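Local coordinates for deacylase (Burkholderia multivorans, PDB 5THW), which probably hydrolyses N-carbamoyl-L-amino acids as a zinc-dependent amidase of the peptidase M20 family, binding two zinc ions per subunit, at residues Thr240-Gln244 / Arg257-Ala263. Numbering follows the deposited sequence.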
ATOM      1  N   THR A 240      -6.179  -1.578 -12.316  1.00 32.45           N
ATOM      2  CA  THR A 240      -6.792  -1.876 -11.033  1.00 28.07           C
ATOM      3  C   THR A 240      -7.342  -3.290 -11.114  1.00 35.42           C
ATOM      4  O   THR A 240      -8.158  -3.589 -11.994  1.00 41.60           O
ATOM      5  CB  THR A 240      -7.908  -0.883 -10.692  1.00 30.30           C
ATOM      6  OG1 THR A 240      -7.359   0.437 -10.549  1.00 37.05           O
ATOM      7  CG2 THR A 240      -8.583  -1.281  -9.376  1.00 31.62           C
ATOM      8  N   PHE A 241      -6.884  -4.152 -10.214  1.00 29.88           N
ATOM      9  CA  PHE A 241      -7.464  -5.471 -10.017  1.00 39.90           C
ATOM     10  C   PHE A 241      -8.425  -5.391  -8.846  1.00 43.62           C
ATOM     11  O   PHE A 241      -8.122  -4.761  -7.828  1.00 42.31           O
ATOM     12  CB  PHE A 241      -6.394  -6.532  -9.734  1.00 27.23           C
ATOM     13  CG  PHE A 241      -5.731  -7.073 -10.962  1.00 41.32           C
ATOM     14  CD1 PHE A 241      -6.426  -7.174 -12.155  1.00 38.75           C
ATOM     15  CD2 PHE A 241      -4.404  -7.484 -10.926  1.00 45.30           C
ATOM     16  CE1 PHE A 241      -5.811  -7.667 -13.289  1.00 36.86           C
ATOM     17  CE2 PHE A 241      -3.787  -7.987 -12.060  1.00 35.92           C
ATOM     18  CZ  PHE A 241      -4.492  -8.080 -13.239  1.00 30.77           C
ATOM     19  N   THR A 242      -9.588  -6.013  -8.999  1.00 37.94           N
ATOM     20  CA  THR A 242     -10.566  -6.100  -7.927  1.00 36.85           C
ATOM     21  C   THR A 242     -10.830  -7.571  -7.633  1.00 44.53           C
ATOM     22  O   THR A 242     -11.242  -8.327  -8.521  1.00 40.97           O
ATOM     23  CB  THR A 242     -11.857  -5.366  -8.289  1.00 43.74           C
ATOM     24  OG1 THR A 242     -11.544  -4.015  -8.641  1.00 49.05           O
ATOM     25  CG2 THR A 242     -12.804  -5.341  -7.097  1.00 37.64           C
ATOM     26  N   GLY A 243     -10.588  -7.973  -6.391  1.00 40.26           N
ATOM     27  CA  GLY A 243     -10.911  -9.316  -5.975  1.00 30.39           C
ATOM     28  C   GLY A 243     -11.963  -9.316  -4.892  1.00 44.88           C
ATOM     29  O   GLY A 243     -12.987  -8.635  -5.005  1.00 46.92           O
ATOM     30  N   GLN A 244     -11.712 -10.054  -3.818  1.00 47.36           N
ATOM     31  CA  GLN A 244     -12.625 -10.108  -2.689  1.00 40.68           C
ATOM     32  C   GLN A 244     -11.793  -9.946  -1.433  1.00 42.76           C
ATOM     33  O   GLN A 244     -10.940 -10.788  -1.136  1.00 41.14           O
ATOM     34  CB  GLN A 244     -13.404 -11.431  -2.663  1.00 41.03           C
ATOM     35  CG  GLN A 244     -14.454 -11.532  -1.556  1.00 37.33           C
ATOM     36  CD  GLN A 244     -15.315 -10.284  -1.442  1.00 41.03           C
ATOM     37  OE1 GLN A 244     -16.144  -9.999  -2.311  1.00 43.53           O
ATOM     38  NE2 GLN A 244     -15.118  -9.528  -0.367  1.00 35.24           N
ATOM     39  N   ARG A 257      -9.913 -14.621  -3.888  1.00 43.54           N
ATOM     40  CA  ARG A 257      -9.690 -13.782  -5.072  1.00 44.54           C
ATOM     41  C   ARG A 257      -8.759 -12.651  -4.617  1.00 38.54           C
ATOM     42  O   ARG A 257      -9.193 -11.518  -4.375  1.00 39.00           O
ATOM     43  CB  ARG A 257     -11.015 -13.257  -5.664  1.00 47.56           C
ATOM     44  CG  ARG A 257     -12.006 -14.359  -5.999  1.00 52.91           C
ATOM     45  CD  ARG A 257     -13.079 -13.929  -6.989  1.00 54.20           C
ATOM     46  NE  ARG A 257     -14.058 -13.007  -6.421  1.00 60.97           N
ATOM     47  CZ  ARG A 257     -14.278 -11.768  -6.858  1.00 63.40           C
ATOM     48  NH1 ARG A 257     -13.591 -11.284  -7.886  1.00 54.28           N
ATOM     49  NH2 ARG A 257     -15.201 -11.013  -6.271  1.00 64.96           N
ATOM     50  N   ASP A 258      -7.473 -12.979  -4.502  1.00 30.87           N
ATOM     51  CA  ASP A 258      -6.442 -12.084  -3.980  1.00 30.98           C
ATOM     52  C   ASP A 258      -5.990 -11.121  -5.080  1.00 39.38           C
ATOM     53  O   ASP A 258      -5.401 -11.543  -6.080  1.00 41.31           O
ATOM     54  CB  ASP A 258      -5.273 -12.911  -3.450  1.00 27.92           C
ATOM     55  CG  ASP A 258      -4.255 -12.083  -2.681  1.00 38.83           C
ATOM     56  OD1 ASP A 258      -3.736 -12.599  -1.670  1.00 34.66           O
ATOM     57  OD2 ASP A 258      -3.986 -10.920  -3.062  1.00 37.87           O
ATOM     58  N   ALA A 259      -6.260  -9.822  -4.905  1.00 34.86           N
ATOM     59  CA  ALA A 259      -5.891  -8.855  -5.934  1.00 32.01           C
ATOM     60  C   ALA A 259      -4.389  -8.580  -5.941  1.00 33.46           C
ATOM     61  O   ALA A 259      -3.823  -8.249  -6.991  1.00 33.98           O
ATOM     62  CB  ALA A 259      -6.670  -7.551  -5.742  1.00 31.31           C
ATOM     63  N   LEU A 260      -3.726  -8.715  -4.790  1.00 29.57           N
ATOM     64  CA  LEU A 260      -2.280  -8.515  -4.750  1.00 29.55           C
ATOM     65  C   LEU A 260      -1.536  -9.700  -5.357  1.00 29.07           C
ATOM     66  O   LEU A 260      -0.433  -9.530  -5.887  1.00 36.53           O
ATOM     67  CB  LEU A 260      -1.810  -8.249  -3.314  1.00 26.28           C
ATOM     68  CG  LEU A 260      -0.296  -8.034  -3.169  1.00 34.78           C
ATOM     69  CD1 LEU A 260       0.160  -6.879  -4.052  1.00 29.51           C
ATOM     70  CD2 LEU A 260       0.088  -7.790  -1.713  1.00 31.21           C
ATOM     71  N   LEU A 261      -2.102 -10.906  -5.258  1.00 30.54           N
ATOM     72  CA  LEU A 261      -1.544 -12.035  -5.994  1.00 31.45           C
ATOM     73  C   LEU A 261      -1.551 -11.759  -7.495  1.00 31.79           C
ATOM     74  O   LEU A 261      -0.563 -12.033  -8.189  1.00 34.49           O
ATOM     75  CB  LEU A 261      -2.319 -13.309  -5.674  1.00 27.77           C
ATOM     76  CG  LEU A 261      -1.764 -14.550  -6.360  1.00 33.59           C
ATOM     77  CD1 LEU A 261      -0.361 -14.823  -5.839  1.00 33.25           C
ATOM     78  CD2 LEU A 261      -2.683 -15.737  -6.148  1.00 28.36           C
ATOM     79  N   GLY A 262      -2.654 -11.202  -8.008  1.00 27.32           N
ATOM     80  CA  GLY A 262      -2.711 -10.823  -9.413  1.00 33.18           C
ATOM     81  C   GLY A 262      -1.714  -9.735  -9.776  1.00 35.17           C
ATOM     82  O   GLY A 262      -0.992  -9.844 -10.773  1.00 32.44           O
ATOM     83  N   ALA A 263      -1.684  -8.654  -8.989  1.00 33.51           N
ATOM     84  CA  ALA A 263      -0.751  -7.562  -9.263  1.00 36.63           C
ATOM     85  C   ALA A 263       0.697  -8.024  -9.160  1.00 36.47           C
ATOM     86  O   ALA A 263       1.555  -7.588  -9.938  1.00 34.18           O
ATOM     87  CB  ALA A 263      -1.004  -6.392  -8.308  1.00 26.26           C
TER
HETATM   88  O   HOH W   1     -10.305 -13.375  -1.546  1.00 34.72           O
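The ring of F241 meets the first turn of helix 259-275 with its CD2-CE2 flank: CD2 lies 3.5 Å from A263 N, which sits at the ring edge near its plane, while CE2 comes to 3.5 Å from G262 C at an oblique angle. Because G262 has no side chain, the ring can lie directly against the helix backbone there. Behind the ring, F241 CB packs on A259 CB at 4.1 Å. From helix 313-334, V327 and A331 also pack on this phenylalanine, which is thereby buried between two helices.

The second flat group is the guanidinium of R257. One of its faces lies over the backbone of G243 and Q244, with Q244 N above its centre and G243 C nearer the rim. CG stands anti to the carbonyl carbon (chi1 -55°), and a bend at chi3 carries the group back over this turn. Its polar end is held elsewhere: NH1 hydrogen-bonds G335 O.

The backbones of the two segments also join directly. Q244 N donates to R257 O at 3.0 Å, nearly straight at 161° and onto a lone pair in the carbonyl plane; G243 CA adds a CH...O contact of 3.2 Å to the same oxygen. One water closes the mouth of the loop, giving a hydrogen to Q244 O and accepting one from R257 N.

D258 then N-caps the helix: its OD2 takes L261 N at 2.9 Å, from above the carboxylate plane, and L260 N more weakly. Strand 225-242 thus ends against the start of helix 259-275; the N-to-C directions of their short segments are 143° apart, with the axes 7.9 Å apart at closest approach. This strand-loop-helix connection belongs to the alpha/beta M20 dimerisation domain, well away from the zinc site.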